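Local coordinates for protein probable hydrolase (Pseudomonas aeruginosa, PDB 7AL6) that is of unknown function but has the alpha/beta-hydrolase fold and is probably a hydrolase, possibly a lipolytic one, at residues D38-F43 with A57-G62; Q4-R9 with A18-G23. One frame throughout, in Å; residues are numbered along the deposited sequence.

Contact 1. Residues D38-F43 with A57-G62; sequences DNAMSF and ALDFAG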
# COMPACT_ATOMS: atom_id res chain seq x y z
N ASP A 38 -15.27 10.58 -15.81
CA ASP A 38 -16.58 9.96 -15.82
C ASP A 38 -16.49 8.61 -15.11
O ASP A 38 -15.61 8.42 -14.27
CB ASP A 38 -17.09 9.82 -17.26
CG ASP A 38 -17.36 11.18 -17.91
OD1 ASP A 38 -17.46 12.17 -17.16
OD2 ASP A 38 -17.49 11.23 -19.16
N ASN A 39 -17.38 7.68 -15.45
CA ASN A 39 -17.48 6.36 -14.83
C ASN A 39 -18.37 5.50 -15.70
O ASN A 39 -18.86 5.95 -16.74
CB ASN A 39 -18.01 6.45 -13.39
CG ASN A 39 -19.33 7.14 -13.29
OD1 ASN A 39 -20.31 6.69 -13.86
ND2 ASN A 39 -19.39 8.23 -12.49
N ALA A 40 -18.62 4.28 -15.25
CA ALA A 40 -19.35 3.33 -16.07
C ALA A 40 -20.78 3.77 -16.36
O ALA A 40 -21.41 3.22 -17.27
CB ALA A 40 -19.39 1.95 -15.40
N MET A 41 -21.35 4.67 -15.59
CA MET A 41 -22.69 5.14 -15.93
C MET A 41 -22.72 5.92 -17.25
O MET A 41 -23.80 6.15 -17.79
CB MET A 41 -23.25 6.04 -14.82
CG MET A 41 -23.60 5.33 -13.50
SD MET A 41 -24.95 4.17 -13.70
CE MET A 41 -26.37 5.28 -13.69
N SER A 42 -21.57 6.14 -17.84
CA SER A 42 -21.48 6.79 -19.15
C SER A 42 -22.24 5.88 -20.13
O SER A 42 -22.82 6.37 -20.99
CB SER A 42 -20.06 7.03 -19.53
OG SER A 42 -19.96 7.70 -20.75
N PHE A 43 -22.27 4.57 -19.89
CA PHE A 43 -22.91 3.56 -20.77
C PHE A 43 -24.29 3.12 -20.27
O PHE A 43 -24.82 2.18 -20.81
CB PHE A 43 -21.95 2.39 -20.96
CG PHE A 43 -20.64 2.80 -21.58
CD1 PHE A 43 -20.53 3.01 -22.93
CD2 PHE A 43 -19.53 3.03 -20.80
CE1 PHE A 43 -19.33 3.40 -23.50
CE2 PHE A 43 -18.33 3.43 -21.36
CZ PHE A 43 -18.24 3.62 -22.71
N ALA A 57 -18.76 -2.83 -18.29
CA ALA A 57 -18.59 -1.38 -18.25
C ALA A 57 -17.70 -1.11 -17.06
O ALA A 57 -18.16 -1.12 -15.90
CB ALA A 57 -19.92 -0.64 -18.14
N LEU A 58 -16.45 -0.83 -17.35
CA LEU A 58 -15.38 -0.73 -16.37
C LEU A 58 -15.22 0.69 -15.87
O LEU A 58 -15.25 1.64 -16.66
CB LEU A 58 -14.09 -1.18 -17.03
CG LEU A 58 -12.85 -1.35 -16.18
CD1 LEU A 58 -13.00 -2.52 -15.24
CD2 LEU A 58 -11.64 -1.51 -17.14
N ASP A 59 -15.03 0.80 -14.58
CA ASP A 59 -14.64 2.07 -13.95
C ASP A 59 -13.12 2.08 -14.10
O ASP A 59 -12.49 1.17 -13.66
CB ASP A 59 -15.07 2.17 -12.49
CG ASP A 59 -16.48 2.70 -12.29
OD1 ASP A 59 -16.96 3.35 -13.16
OD2 ASP A 59 -17.05 2.42 -11.29
N PHE A 60 -12.54 3.11 -14.67
CA PHE A 60 -11.07 3.24 -14.71
C PHE A 60 -10.60 3.49 -13.28
O PHE A 60 -11.30 4.08 -12.47
CB PHE A 60 -10.63 4.41 -15.59
CG PHE A 60 -10.50 4.11 -17.05
CD1 PHE A 60 -9.87 2.96 -17.47
CD2 PHE A 60 -11.00 4.98 -18.00
CE1 PHE A 60 -9.74 2.68 -18.82
CE2 PHE A 60 -10.87 4.69 -19.35
CZ PHE A 60 -10.25 3.54 -19.75
N ALA A 61 -9.34 3.21 -13.03
CA ALA A 61 -8.65 3.50 -11.76
C ALA A 61 -8.83 4.98 -11.44
O ALA A 61 -8.71 5.83 -12.31
CB ALA A 61 -7.20 3.14 -11.88
N GLY A 62 -9.17 5.29 -10.19
CA GLY A 62 -9.38 6.66 -9.70
C GLY A 62 -10.70 7.26 -10.16
O GLY A 62 -10.87 8.43 -9.96
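Asp59 and Ala40 make the polar part of this contact through one hydrogen bond: the backbone N of Ala40 donates to OD1 of Asp59 over 2.8 Å, at an N-H...O angle of 151°, and meets that oxygen nearly along its C-O axis. A chi1 of -87° sets CG of Asp59 beside its own backbone N, anti to the carbonyl carbon, and OD1 reaches the loop from there. The same OD1 also touches CB of Asn39 at 3.3 Å, so one oxygen faces two consecutive residues. The other oxygen, OD2, points to different partners, a salt bridge with NE of Arg188 and the backbone N of His65. The salt bridge to Arg188 and the two backbone N-H donors would favour the ionised carboxylate, although it is buried.

A second set of polar bonds shapes the loop that presents Ala40. OD1 of Asn39 accepts from the backbone N of Met41 at 2.9 Å, in the plane of its amide, which makes an Asx turn; its ND2 is held by the backbone O of Leu185. A short 3-10 segment, 40-42, follows, with Ser42 N bonded to Asn39 O. In the alpha/beta-hydrolase fold this places a turn of the loop after strand 28-33 against the last part of strand 53-58 and the residues that follow it.

The apolar part is one methyl pair, CB of Ala40, which points toward the strand, against CB of Ala57 at 3.8 Å; the carbonyl O of Ala57 also packs on Ala40 CB at 3.3 Å. Leu58 points away from the loop, its side chain packing on Val84 and Val87 of helix 77-91.

Contact 2. Residues Q4-R9 with A18-G23; sequences QVEEVR and AAHLFG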
# COMPACT_ATOMS: atom_id res chain seq x y z
N GLN A 4 -29.40 -12.37 -11.42
CA GLN A 4 -28.15 -12.32 -12.17
C GLN A 4 -27.20 -11.28 -11.57
O GLN A 4 -27.62 -10.31 -10.93
CB GLN A 4 -28.40 -11.99 -13.64
CG GLN A 4 -27.19 -12.29 -14.56
CD GLN A 4 -26.61 -13.69 -14.35
OE1 GLN A 4 -25.39 -13.87 -14.20
NE2 GLN A 4 -27.49 -14.70 -14.36
N VAL A 5 -25.90 -11.48 -11.79
CA VAL A 5 -24.87 -10.61 -11.21
C VAL A 5 -24.65 -9.40 -12.11
O VAL A 5 -24.33 -9.54 -13.29
CB VAL A 5 -23.56 -11.39 -11.02
CG1 VAL A 5 -22.46 -10.47 -10.44
CG2 VAL A 5 -23.79 -12.58 -10.09
N GLU A 6 -24.76 -8.21 -11.54
CA GLU A 6 -24.68 -6.99 -12.32
C GLU A 6 -23.56 -6.06 -11.93
O GLU A 6 -23.23 -5.18 -12.72
CB GLU A 6 -25.98 -6.18 -12.21
CG GLU A 6 -27.24 -6.99 -12.31
CD GLU A 6 -28.46 -6.10 -12.43
OE1 GLU A 6 -29.33 -6.43 -13.28
OE2 GLU A 6 -28.54 -5.09 -11.71
N GLU A 7 -23.12 -6.11 -10.70
CA GLU A 7 -22.08 -5.22 -10.18
C GLU A 7 -21.01 -6.06 -9.50
O GLU A 7 -21.35 -6.82 -8.62
CB GLU A 7 -22.76 -4.20 -9.28
CG GLU A 7 -21.84 -3.14 -8.76
CD GLU A 7 -21.23 -2.23 -9.81
OE1 GLU A 7 -20.08 -1.93 -9.67
OE2 GLU A 7 -21.92 -1.86 -10.73
N VAL A 8 -19.75 -5.89 -9.87
CA VAL A 8 -18.64 -6.70 -9.33
C VAL A 8 -17.35 -5.89 -9.14
O VAL A 8 -17.24 -4.82 -9.67
CB VAL A 8 -18.36 -7.88 -10.27
CG1 VAL A 8 -19.56 -8.76 -10.46
CG2 VAL A 8 -17.83 -7.39 -11.60
N ARG A 9 -16.45 -6.44 -8.35
CA ARG A 9 -15.07 -6.00 -8.15
C ARG A 9 -14.24 -6.92 -9.04
O ARG A 9 -14.53 -8.11 -9.03
CB ARG A 9 -14.56 -6.23 -6.73
CG ARG A 9 -15.33 -5.51 -5.65
CD ARG A 9 -15.36 -4.04 -5.95
NE ARG A 9 -14.21 -3.30 -5.51
CZ ARG A 9 -14.09 -1.99 -5.67
NH1 ARG A 9 -15.05 -1.31 -6.25
NH2 ARG A 9 -13.03 -1.36 -5.24
N ALA A 18 -13.86 -1.66 -10.26
CA ALA A 18 -15.29 -1.93 -10.27
C ALA A 18 -15.80 -1.98 -11.70
O ALA A 18 -15.29 -1.29 -12.59
CB ALA A 18 -16.05 -0.85 -9.49
N ALA A 19 -16.85 -2.78 -11.91
CA ALA A 19 -17.49 -2.85 -13.22
C ALA A 19 -18.97 -3.18 -13.08
O ALA A 19 -19.38 -3.89 -12.15
CB ALA A 19 -16.87 -3.90 -14.12
N HIS A 20 -19.77 -2.66 -14.01
CA HIS A 20 -21.16 -3.04 -14.18
C HIS A 20 -21.24 -3.99 -15.37
O HIS A 20 -20.65 -3.74 -16.42
CB HIS A 20 -22.07 -1.83 -14.40
CG HIS A 20 -23.53 -2.13 -14.16
ND1 HIS A 20 -24.09 -2.13 -12.90
CD2 HIS A 20 -24.51 -2.52 -15.01
CE1 HIS A 20 -25.37 -2.47 -12.99
NE2 HIS A 20 -25.64 -2.74 -14.26
N LEU A 21 -21.98 -5.08 -15.20
CA LEU A 21 -22.09 -6.15 -16.21
C LEU A 21 -23.41 -6.04 -16.97
O LEU A 21 -24.44 -6.02 -16.33
CB LEU A 21 -22.00 -7.49 -15.49
CG LEU A 21 -20.74 -7.73 -14.69
CD1 LEU A 21 -20.74 -9.12 -14.09
CD2 LEU A 21 -19.50 -7.51 -15.53
N PHE A 22 -23.38 -6.00 -18.30
CA PHE A 22 -24.60 -5.93 -19.12
C PHE A 22 -24.64 -7.09 -20.12
O PHE A 22 -23.61 -7.52 -20.58
CB PHE A 22 -24.65 -4.68 -19.98
CG PHE A 22 -24.70 -3.37 -19.25
CD1 PHE A 22 -25.91 -2.84 -18.85
CD2 PHE A 22 -23.55 -2.66 -19.00
CE1 PHE A 22 -25.96 -1.63 -18.20
CE2 PHE A 22 -23.61 -1.45 -18.35
CZ PHE A 22 -24.81 -0.94 -17.96
N GLY A 23 -25.84 -7.52 -20.48
CA GLY A 23 -26.07 -8.51 -21.52
C GLY A 23 -25.99 -9.92 -21.03
O GLY A 23 -25.61 -10.17 -19.93
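Glu7 and His20 face each other as a non-hydrogen-bonded antiparallel pair, and their side chains cross at about a right angle. From CB of Glu7, CG runs anti to the backbone N, and a bend at chi2 (65°) swings CD back over the neighbouring strand, to 3.4 Å from the carbonyl O of Ala19. The carboxylate then splits its partners. OE2 accepts from ND1 of His20 at 3.1 Å, the donor coming nearly along the C-O axis and the oxygen lying close to the imidazole plane; carboxylate and ring are turned 40° from each other. OE1 lies 3.2 Å from the O of Ala19, an acceptor-acceptor approach, and takes its charge partner from NH2 of Arg188. That second partner probably offsets the repulsion from the carbonyl.

The imidazole is also approached over one face, where the carbonyl O of Glu6 stands 3.2 Å above the ring plane and toward its rim. The same oxygen accepts the backbone N-H of Leu21 at 2.8 Å. Val8 and Ala19 form the hydrogen-bonded pair beside it, each N donating to the other's O.

On the face of Val8 and Ala19 the contact is apolar. CD1 of Leu21 reaches CG1 of Val8 at 3.8 Å, and Val8 continues the packing onto Leu190 of a neighbouring subunit. On the face of Glu7, NH1 of Arg9 passes 3.4 Å from CB of Ala18 on its way to the carbonyl O of His65. The short strand segments run antiparallel at 148°, forming the N-terminal beta hairpin that begins the central sheet of the alpha/beta-hydrolase fold.

Contact 2 comes first along the chain and builds the edge of the sheet; contact 1 follows one strand further in, their centres 12 Å apart. Strands 16-22 and 53-58 are sheet neighbours, and two probable hydrogen bonds join the contacts: Ala57 N to His20 O at 2.8 Å and Asp59 N to Ala18 O at 2.9 Å. Arg188 of helix 179-189 ties them a second time, by salt bridges to Asp59 in contact 1 and Glu7 in contact 2. Contact 1 lies nearer the middle of the chain, with Asp38 bonded to His264, next in sequence to His263 of a possible Ser102-His263-Asp126 triad. The side chain of Leu21 in contact 2 is about 4 Å from a bound di(hydroxyethyl)ether.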